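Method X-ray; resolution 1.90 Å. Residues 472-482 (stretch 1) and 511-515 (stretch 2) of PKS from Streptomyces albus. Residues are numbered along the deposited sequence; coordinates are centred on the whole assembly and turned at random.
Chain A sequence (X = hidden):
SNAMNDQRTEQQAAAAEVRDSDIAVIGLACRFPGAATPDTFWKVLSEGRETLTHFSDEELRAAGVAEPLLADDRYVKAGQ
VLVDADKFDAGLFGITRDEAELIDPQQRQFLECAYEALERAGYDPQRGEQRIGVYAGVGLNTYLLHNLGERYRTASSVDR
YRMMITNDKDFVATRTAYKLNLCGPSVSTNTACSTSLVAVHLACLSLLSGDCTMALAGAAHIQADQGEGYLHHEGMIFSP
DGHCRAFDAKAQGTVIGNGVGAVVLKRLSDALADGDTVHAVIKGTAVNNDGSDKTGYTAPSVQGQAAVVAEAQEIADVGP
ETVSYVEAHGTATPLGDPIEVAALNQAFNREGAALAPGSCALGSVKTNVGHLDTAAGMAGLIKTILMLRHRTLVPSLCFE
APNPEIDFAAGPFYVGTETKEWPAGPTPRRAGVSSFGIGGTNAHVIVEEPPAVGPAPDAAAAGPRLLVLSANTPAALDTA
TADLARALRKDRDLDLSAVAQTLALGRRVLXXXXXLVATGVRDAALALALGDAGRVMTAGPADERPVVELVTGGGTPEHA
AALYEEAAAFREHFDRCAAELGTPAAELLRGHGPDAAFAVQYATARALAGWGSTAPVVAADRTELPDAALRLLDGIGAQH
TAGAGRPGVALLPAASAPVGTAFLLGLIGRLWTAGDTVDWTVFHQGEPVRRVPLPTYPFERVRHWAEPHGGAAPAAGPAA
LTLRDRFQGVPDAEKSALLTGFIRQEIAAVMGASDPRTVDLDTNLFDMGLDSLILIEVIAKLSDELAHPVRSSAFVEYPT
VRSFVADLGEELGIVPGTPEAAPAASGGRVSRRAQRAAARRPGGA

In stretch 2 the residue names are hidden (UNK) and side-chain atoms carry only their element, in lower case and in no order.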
# COMPACT_ATOMS: atom_id res chain seq x y z
N ASN A 472 30.44 8.47 -11.69
CA ASN A 472 31.15 7.92 -10.55
C ASN A 472 32.46 7.23 -10.95
O ASN A 472 33.22 6.81 -10.09
CB ASN A 472 30.27 6.93 -9.79
CG ASN A 472 30.72 6.73 -8.37
OD1 ASN A 472 31.02 7.70 -7.66
ND2 ASN A 472 30.80 5.49 -7.94
N THR A 473 32.69 7.12 -12.26
CA THR A 473 33.93 6.59 -12.82
C THR A 473 34.26 7.31 -14.13
O THR A 473 33.37 7.82 -14.80
CB THR A 473 33.87 5.07 -13.11
OG1 THR A 473 33.09 4.84 -14.29
CG2 THR A 473 33.29 4.28 -11.93
N PRO A 474 35.55 7.33 -14.52
CA PRO A 474 35.93 7.90 -15.81
C PRO A 474 35.24 7.24 -16.99
O PRO A 474 34.79 7.91 -17.94
CB PRO A 474 37.44 7.65 -15.86
CG PRO A 474 37.86 7.63 -14.46
CD PRO A 474 36.72 7.00 -13.70
N ALA A 475 35.14 5.92 -16.92
CA ALA A 475 34.52 5.16 -17.99
C ALA A 475 33.06 5.57 -18.14
O ALA A 475 32.57 5.78 -19.27
CB ALA A 475 34.64 3.67 -17.72
N ALA A 476 32.36 5.71 -17.02
CA ALA A 476 30.97 6.14 -17.04
C ALA A 476 30.84 7.56 -17.61
O ALA A 476 29.92 7.85 -18.38
CB ALA A 476 30.35 6.07 -15.63
N LEU A 477 31.77 8.44 -17.24
CA LEU A 477 31.77 9.82 -17.72
C LEU A 477 31.93 9.86 -19.24
O LEU A 477 31.19 10.57 -19.94
CB LEU A 477 32.87 10.63 -17.04
CG LEU A 477 32.95 12.13 -17.38
CD1 LEU A 477 31.71 12.85 -16.91
CD2 LEU A 477 34.21 12.74 -16.78
N ASP A 478 32.88 9.08 -19.76
CA ASP A 478 33.06 9.00 -21.22
C ASP A 478 31.81 8.48 -21.92
O ASP A 478 31.38 9.05 -22.93
CB ASP A 478 34.26 8.12 -21.56
CG ASP A 478 35.59 8.81 -21.28
OD1 ASP A 478 35.61 10.06 -21.18
OD2 ASP A 478 36.62 8.10 -21.15
N THR A 479 31.20 7.41 -21.38
CA THR A 479 30.00 6.86 -21.99
C THR A 479 28.87 7.88 -21.95
O THR A 479 28.15 8.04 -22.93
CB THR A 479 29.53 5.56 -21.28
OG1 THR A 479 30.57 4.58 -21.32
CG2 THR A 479 28.28 5.00 -21.92
N ALA A 480 28.70 8.54 -20.80
CA ALA A 480 27.65 9.54 -20.67
C ALA A 480 27.86 10.69 -21.66
O ALA A 480 26.89 11.21 -22.22
CB ALA A 480 27.59 10.07 -19.24
N THR A 481 29.12 11.08 -21.85
CA THR A 481 29.47 12.11 -22.83
C THR A 481 29.09 11.68 -24.25
O THR A 481 28.47 12.44 -25.00
CB THR A 481 30.96 12.44 -22.76
OG1 THR A 481 31.29 12.84 -21.42
CG2 THR A 481 31.33 13.57 -23.76
N ALA A 482 29.46 10.46 -24.63
CA ALA A 482 29.08 9.92 -25.94
C ALA A 482 27.56 9.84 -26.09
O ALA A 482 27.02 10.24 -27.12
CB ALA A 482 29.71 8.56 -26.14
N UNK A 511 31.76 12.63 -8.73
CA UNK A 511 33.14 13.13 -8.62
C UNK A 511 33.93 13.33 -9.92
O UNK A 511 34.77 14.22 -9.98
c UNK A 511 33.84 12.05 -7.78
c UNK A 511 31.61 11.32 -8.07
c UNK A 511 32.75 11.29 -7.12
N UNK A 512 33.71 12.48 -10.92
CA UNK A 512 34.39 12.67 -12.21
C UNK A 512 33.54 13.57 -13.07
O UNK A 512 32.41 13.22 -13.43
c UNK A 512 36.97 10.59 -12.16
c UNK A 512 35.09 9.67 -11.00
c UNK A 512 37.82 9.86 -11.36
c UNK A 512 35.59 10.49 -12.01
c UNK A 512 37.31 9.05 -10.38
c UNK A 512 34.66 11.31 -12.87
o UNK A 512 38.14 8.32 -9.58
c UNK A 512 35.93 8.95 -10.20
N UNK A 513 34.07 14.74 -13.40
CA UNK A 513 33.27 15.80 -13.97
C UNK A 513 33.77 16.30 -15.32
O UNK A 513 34.96 16.21 -15.64
n UNK A 513 31.87 19.49 -8.53
n UNK A 513 31.09 17.72 -7.30
c UNK A 513 33.20 16.98 -12.99
c UNK A 513 31.61 18.19 -8.43
c UNK A 513 32.64 16.58 -11.65
n UNK A 513 31.86 17.36 -9.44
c UNK A 513 32.41 17.78 -10.74
N UNK A 514 32.83 16.83 -16.10
CA UNK A 514 33.14 17.36 -17.42
C UNK A 514 32.23 18.53 -17.70
O UNK A 514 31.09 18.55 -17.24
c UNK A 514 33.57 15.55 -20.79
c UNK A 514 33.39 16.75 -19.90
n UNK A 514 36.32 13.12 -20.48
c UNK A 514 35.10 13.61 -20.71
n UNK A 514 34.13 12.79 -21.10
c UNK A 514 32.99 16.29 -18.49
n UNK A 514 34.85 14.90 -20.55
N UNK A 515 32.74 19.51 -18.43
CA UNK A 515 31.91 20.66 -18.79
C UNK A 515 32.34 21.29 -20.10
O UNK A 515 33.50 21.18 -20.52
c UNK A 515 31.92 21.69 -17.68

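Position 511 carries three side-chain carbons and no heteroatom, and the chain of carbons closes back onto the backbone N, leaving that nitrogen without a hydrogen to donate. One of the ring carbons, the one bonded to N, lies 3.7 Å from OD1 of Asn-472, whose CB points away from this stretch while its amide end bends back. A five-membered ring through the backbone nitrogen is proline: Pro-511, with its CD as the atom nearest Asn-472 OD1. It sits just ahead of the strand, where the two stretches come nearest in backbone register, CA of Asn-472 being 5.9 Å from CA of Pro-511.

Position 512 has one carbon leading to a six-carbon ring, with a single oxygen at the far end of the ring. Its CB points toward stretch 1, and Pro-474 lies over one face of the ring. Phenylalanine would lack the oxygen, so this is Tyr-512. The CD of Pro-474 stands 3.8 Å from the centroid of the Tyr-512 ring, 6° off the ring normal, a CH-pi contact with the proline carbon almost directly above the aromatic centre; Pro-474 CG is also 3.8 Å from Tyr-512 CE2. Nearby, the backbone O of Asn-472 is 3.5 Å from Tyr-512 CE1, so the ring packs against the start of the helix. Thr-473 caps that helix: its OG1 accepts a hydrogen bond from Ala-476 N, with 3.0 Å between Thr-473 OG1 and Ala-476 N.

Position 513 shows three carbons, a nitrogen, then a carbon bearing two more nitrogens: a guanidinium on a long arm, hence Arg-513. Its CB points away and its side chain makes no contact with stretch 1. The backbone does the touching, with O of Arg-513 lying 3.7 Å from CD2 of Leu-477, while NH1 of Arg-513 is hydrogen-bonded elsewhere in the structure.

Position 514 has the same set of atoms, but its CB points toward the helix and its terminal nitrogens reach the side chains of Asp-478 and Thr-481. Three carbons, a nitrogen and a carbon with two more nitrogens again make an arginine, Arg-514. Its NH1 donates to Asp-478 OD1 at 3.1 Å and to Thr-481 OG1 at 2.9 Å, and Arg-514 NH2 donates to the same Asp-478 OD1 at 3.2 Å, completing a salt bridge. Both acceptors lie near the guanidinium plane, where its N-H bonds point, whereas Leu-477 CG covers one face, 4.0 Å from Arg-514 NH1.

Position 515 has a single side-chain carbon and makes no contact with stretch 1. It is Ala-515.

The rule is alternation along a strand running at 28° to the helix: the CA-to-CB bonds of Tyr-512 and Arg-514 point toward it, that of Arg-513 away. Pro-474, in the first turn, sits over one face of the tyrosine ring; arginine meets an acid and a hydroxyl farther along. Leu-477 fills the space between them, its CD2 4.2 Å from Tyr-512 CB. Thr-481 OG1 also donates to Leu-477 O at 2.7 Å, so the hydroxyl relays from arginine to helix backbone.

Stretch 2, residues 511-515: PYRRA
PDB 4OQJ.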